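Local coordinates for ABC transporter ATP-binding protein (Leptospira interrogans serovar Copenhageni, PDB 4HZI) that probably binds and hydrolyses ATP as the ATPase subunit of an orphan ABC transporter involved in manganese utilization and tolerance, at residues E178-L183 / P200-D205. Residues are numbered along the deposited sequence; the frame is centred on the assembly and turned at random.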
ATOM      1  N   GLU A 178       3.711 -15.566  -1.778  1.00 32.25           N
ATOM      2  CA  GLU A 178       4.754 -16.505  -2.200  1.00 33.65           C
ATOM      3  C   GLU A 178       5.856 -15.868  -3.015  1.00 28.26           C
ATOM      4  O   GLU A 178       7.002 -16.248  -2.840  1.00 30.49           O
ATOM      5  CB  GLU A 178       4.132 -17.649  -3.018  1.00 34.91           C
ATOM      6  CG  GLU A 178       3.274 -18.542  -2.172  1.00 39.61           C
ATOM      7  CD  GLU A 178       2.502 -19.609  -2.944  1.00 47.78           C
ATOM      8  OE1 GLU A 178       2.283 -19.480  -4.168  1.00 44.81           O
ATOM      9  OE2 GLU A 178       2.086 -20.572  -2.275  1.00 51.59           O
ATOM     10  N   LYS A 179       5.547 -14.924  -3.908  1.00 29.64           N
ATOM     11  CA  LYS A 179       6.611 -14.226  -4.635  1.00 31.63           C
ATOM     12  C   LYS A 179       7.574 -13.564  -3.666  1.00 32.90           C
ATOM     13  O   LYS A 179       8.783 -13.581  -3.892  1.00 27.47           O
ATOM     14  CB  LYS A 179       6.041 -13.194  -5.572  1.00 36.09           C
ATOM     15  CG  LYS A 179       5.369 -13.833  -6.766  1.00 41.35           C
ATOM     16  CD  LYS A 179       4.752 -12.793  -7.670  1.00 44.04           C
ATOM     17  CE  LYS A 179       3.880 -13.483  -8.702  1.00 44.30           C
ATOM     18  NZ  LYS A 179       3.448 -12.493  -9.684  1.00 47.44           N
ATOM     19  N   LYS A 180       7.032 -12.961  -2.602  1.00 32.53           N
ATOM     20  CA  LYS A 180       7.884 -12.273  -1.634  1.00 27.52           C
ATOM     21  C   LYS A 180       8.772 -13.264  -0.884  1.00 24.25           C
ATOM     22  O   LYS A 180       9.920 -12.955  -0.615  1.00 25.33           O
ATOM     23  CB  LYS A 180       7.077 -11.398  -0.665  1.00 28.94           C
ATOM     24  CG  LYS A 180       6.252 -10.288  -1.313  1.00 28.37           C
ATOM     25  CD  LYS A 180       7.076  -9.360  -2.159  1.00 34.44           C
ATOM     26  CE  LYS A 180       6.223  -8.288  -2.831  1.00 37.55           C
ATOM     27  NZ  LYS A 180       6.211  -7.037  -2.058  1.00 40.87           N
ATOM     28  N   LYS A 181       8.275 -14.477  -0.604  1.00 25.14           N
ATOM     29  CA  LYS A 181       9.104 -15.523   0.002  1.00 27.17           C
ATOM     30  C   LYS A 181      10.281 -15.837  -0.861  1.00 26.31           C
ATOM     31  O   LYS A 181      11.390 -15.984  -0.372  1.00 29.95           O
ATOM     32  CB  LYS A 181       8.321 -16.824   0.213  1.00 27.11           C
ATOM     33  CG  LYS A 181       7.089 -16.687   1.068  1.00 27.75           C
ATOM     34  CD  LYS A 181       6.326 -18.007   1.156  1.00 33.26           C
ATOM     35  CE  LYS A 181       4.958 -17.781   1.755  1.00 34.67           C
ATOM     36  NZ  LYS A 181       4.290 -19.075   2.119  1.00 34.39           N
ATOM     37  N   ILE A 182      10.040 -15.938  -2.158  1.00 28.06           N
ATOM     38  CA  ILE A 182      11.083 -16.310  -3.075  1.00 31.65           C
ATOM     39  C   ILE A 182      12.084 -15.175  -3.248  1.00 34.77           C
ATOM     40  O   ILE A 182      13.318 -15.422  -3.319  1.00 26.67           O
ATOM     41  CB  ILE A 182      10.489 -16.819  -4.419  1.00 31.20           C
ATOM     42  CG1 ILE A 182       9.703 -18.136  -4.199  1.00 30.03           C
ATOM     43  CG2 ILE A 182      11.560 -17.015  -5.451  1.00 31.50           C
ATOM     44  CD1 ILE A 182      10.327 -19.158  -3.294  1.00 36.59           C
ATOM     45  N   LEU A 183      11.585 -13.935  -3.281  1.00 32.79           N
ATOM     46  CA  LEU A 183      12.483 -12.779  -3.259  1.00 31.13           C
ATOM     47  C   LEU A 183      13.316 -12.719  -1.980  1.00 25.63           C
ATOM     48  O   LEU A 183      14.497 -12.334  -2.036  1.00 27.53           O
ATOM     49  CB  LEU A 183      11.747 -11.472  -3.508  1.00 28.63           C
ATOM     50  CG  LEU A 183      11.125 -11.386  -4.904  1.00 35.00           C
ATOM     51  CD1 LEU A 183      10.333 -10.097  -5.053  1.00 34.72           C
ATOM     52  CD2 LEU A 183      12.188 -11.490  -5.975  1.00 36.05           C
ATOM     53  N   PRO A 200       8.642  -4.764   2.029  1.00 25.11           N
ATOM     54  CA  PRO A 200       8.392  -6.089   1.476  1.00 30.04           C
ATOM     55  C   PRO A 200       6.908  -6.455   1.418  1.00 29.87           C
ATOM     56  O   PRO A 200       6.567  -7.351   0.648  1.00 34.53           O
ATOM     57  CB  PRO A 200       9.090  -7.008   2.465  1.00 28.81           C
ATOM     58  CG  PRO A 200       8.971  -6.286   3.754  1.00 29.25           C
ATOM     59  CD  PRO A 200       9.248  -4.854   3.362  1.00 29.11           C
ATOM     60  N   CYS A 201       6.029  -5.769   2.164  1.00 22.70           N
ATOM     61  CA  CYS A 201       4.591  -6.091   2.071  1.00 23.81           C
ATOM     62  C   CYS A 201       3.841  -5.292   0.994  1.00 27.85           C
ATOM     63  O   CYS A 201       2.608  -5.354   0.917  1.00 26.96           O
ATOM     64  CB  CYS A 201       3.898  -5.943   3.398  1.00 27.37           C
ATOM     65  SG  CYS A 201       4.489  -7.177   4.589  1.00 30.54           S
ATOM     66  N   SER A 202       4.584  -4.534   0.192  1.00 30.94           N
ATOM     67  CA  SER A 202       4.010  -3.795  -0.912  1.00 32.46           C
ATOM     68  C   SER A 202       3.218  -4.750  -1.825  1.00 31.62           C
ATOM     69  O   SER A 202       3.679  -5.890  -2.106  1.00 30.12           O
ATOM     70  CB  SER A 202       5.105  -3.051  -1.701  1.00 32.65           C
ATOM     71  OG  SER A 202       6.024  -3.946  -2.336  1.00 33.04           O
ATOM     72  N   SER A 203       2.018  -4.294  -2.202  1.00 34.10           N
ATOM     73  CA  SER A 203       1.102  -5.022  -3.062  1.00 36.82           C
ATOM     74  C   SER A 203       0.449  -6.196  -2.385  1.00 33.69           C
ATOM     75  O   SER A 203      -0.235  -6.974  -3.069  1.00 36.03           O
ATOM     76  CB  SER A 203       1.797  -5.564  -4.322  1.00 38.63           C
ATOM     77  OG  SER A 203       2.555  -4.553  -4.923  1.00 46.61           O
ATOM     78  N   LEU A 204       0.680  -6.398  -1.081  1.00 27.40           N
ATOM     79  CA  LEU A 204       0.074  -7.545  -0.422  1.00 26.18           C
ATOM     80  C   LEU A 204      -1.174  -7.113   0.309  1.00 29.19           C
ATOM     81  O   LEU A 204      -1.149  -6.192   1.119  1.00 26.96           O
ATOM     82  CB  LEU A 204       1.052  -8.197   0.541  1.00 25.92           C
ATOM     83  CG  LEU A 204       2.362  -8.655  -0.069  1.00 26.16           C
ATOM     84  CD1 LEU A 204       3.057  -9.464   0.981  1.00 28.23           C
ATOM     85  CD2 LEU A 204       2.130  -9.494  -1.312  1.00 27.99           C
ATOM     86  N   ASP A 205      -2.279  -7.792   0.041  1.00 25.14           N
ATOM     87  CA  ASP A 205      -3.445  -7.658   0.884  1.00 24.47           C
ATOM     88  C   ASP A 205      -3.230  -8.412   2.192  1.00 26.25           C
ATOM     89  O   ASP A 205      -2.183  -9.081   2.406  1.00 25.20           O
ATOM     90  CB  ASP A 205      -4.739  -8.066   0.143  1.00 25.65           C
ATOM     91  CG  ASP A 205      -4.841  -9.539  -0.190  1.00 28.63           C
ATOM     92  OD1 ASP A 205      -4.200 -10.419   0.450  1.00 28.21           O
ATOM     93  OD2 ASP A 205      -5.620  -9.829  -1.133  1.00 31.58           O
TER
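Lys180 reaches from helix 176-188, which begins within the LSSGE signature sequence of this ABC ATPase, to the segment Pro200-Asp205, which runs from the end of Walker B into the D-loop (Ser202-Asp205). Its CG lies anti to the carbonyl carbon (chi1 -60°); the chain bends at chi2 and again at chi4, where the last turn sets NZ among the loop oxygens, while CD and CE run beside the carbonyl oxygen of Pro200. At the end of the chain, NZ donates to Pro200 O at 2.7 Å, coming from above the carbonyl plane, 54° out of it. The bond to Ser202 O, 2.8 Å long, approaches its acceptor differently: here NZ lies in the carbonyl plane and meets a lone pair, with a C=O...N angle of 135°. Lysine suits this buried place because its long aliphatic stem spans from helix to loop while its ammonium group serves several oxygens at once; Ser115 OG is a further partner.

Ser202 O belongs to a type II beta turn from Cys201 to Leu204, closed by Leu204 N to Cys201 O at 3.0 Å; Pro200 O comes just before it. Pro200, with its restricted phi, suits the entry to this bend, and its ring packs against Phe212 of helix 206-222 and Tyr229. Leu204 supplies the apolar side of the contact: its CD1 lies 4.0 Å from Lys180 CG, and the leucine and the lysine stem run alongside each other with opposite headings. Beyond the turn, Asp205 caps helix 206-222 and forms a salt bridge with Arg68 of the second subunit, so the loop held by Lys180 also takes part in the dimer interface. Ser202 OG binds Glu199 O and accepts a weak hydrogen bond from Lys180 NZ at 3.1 Å.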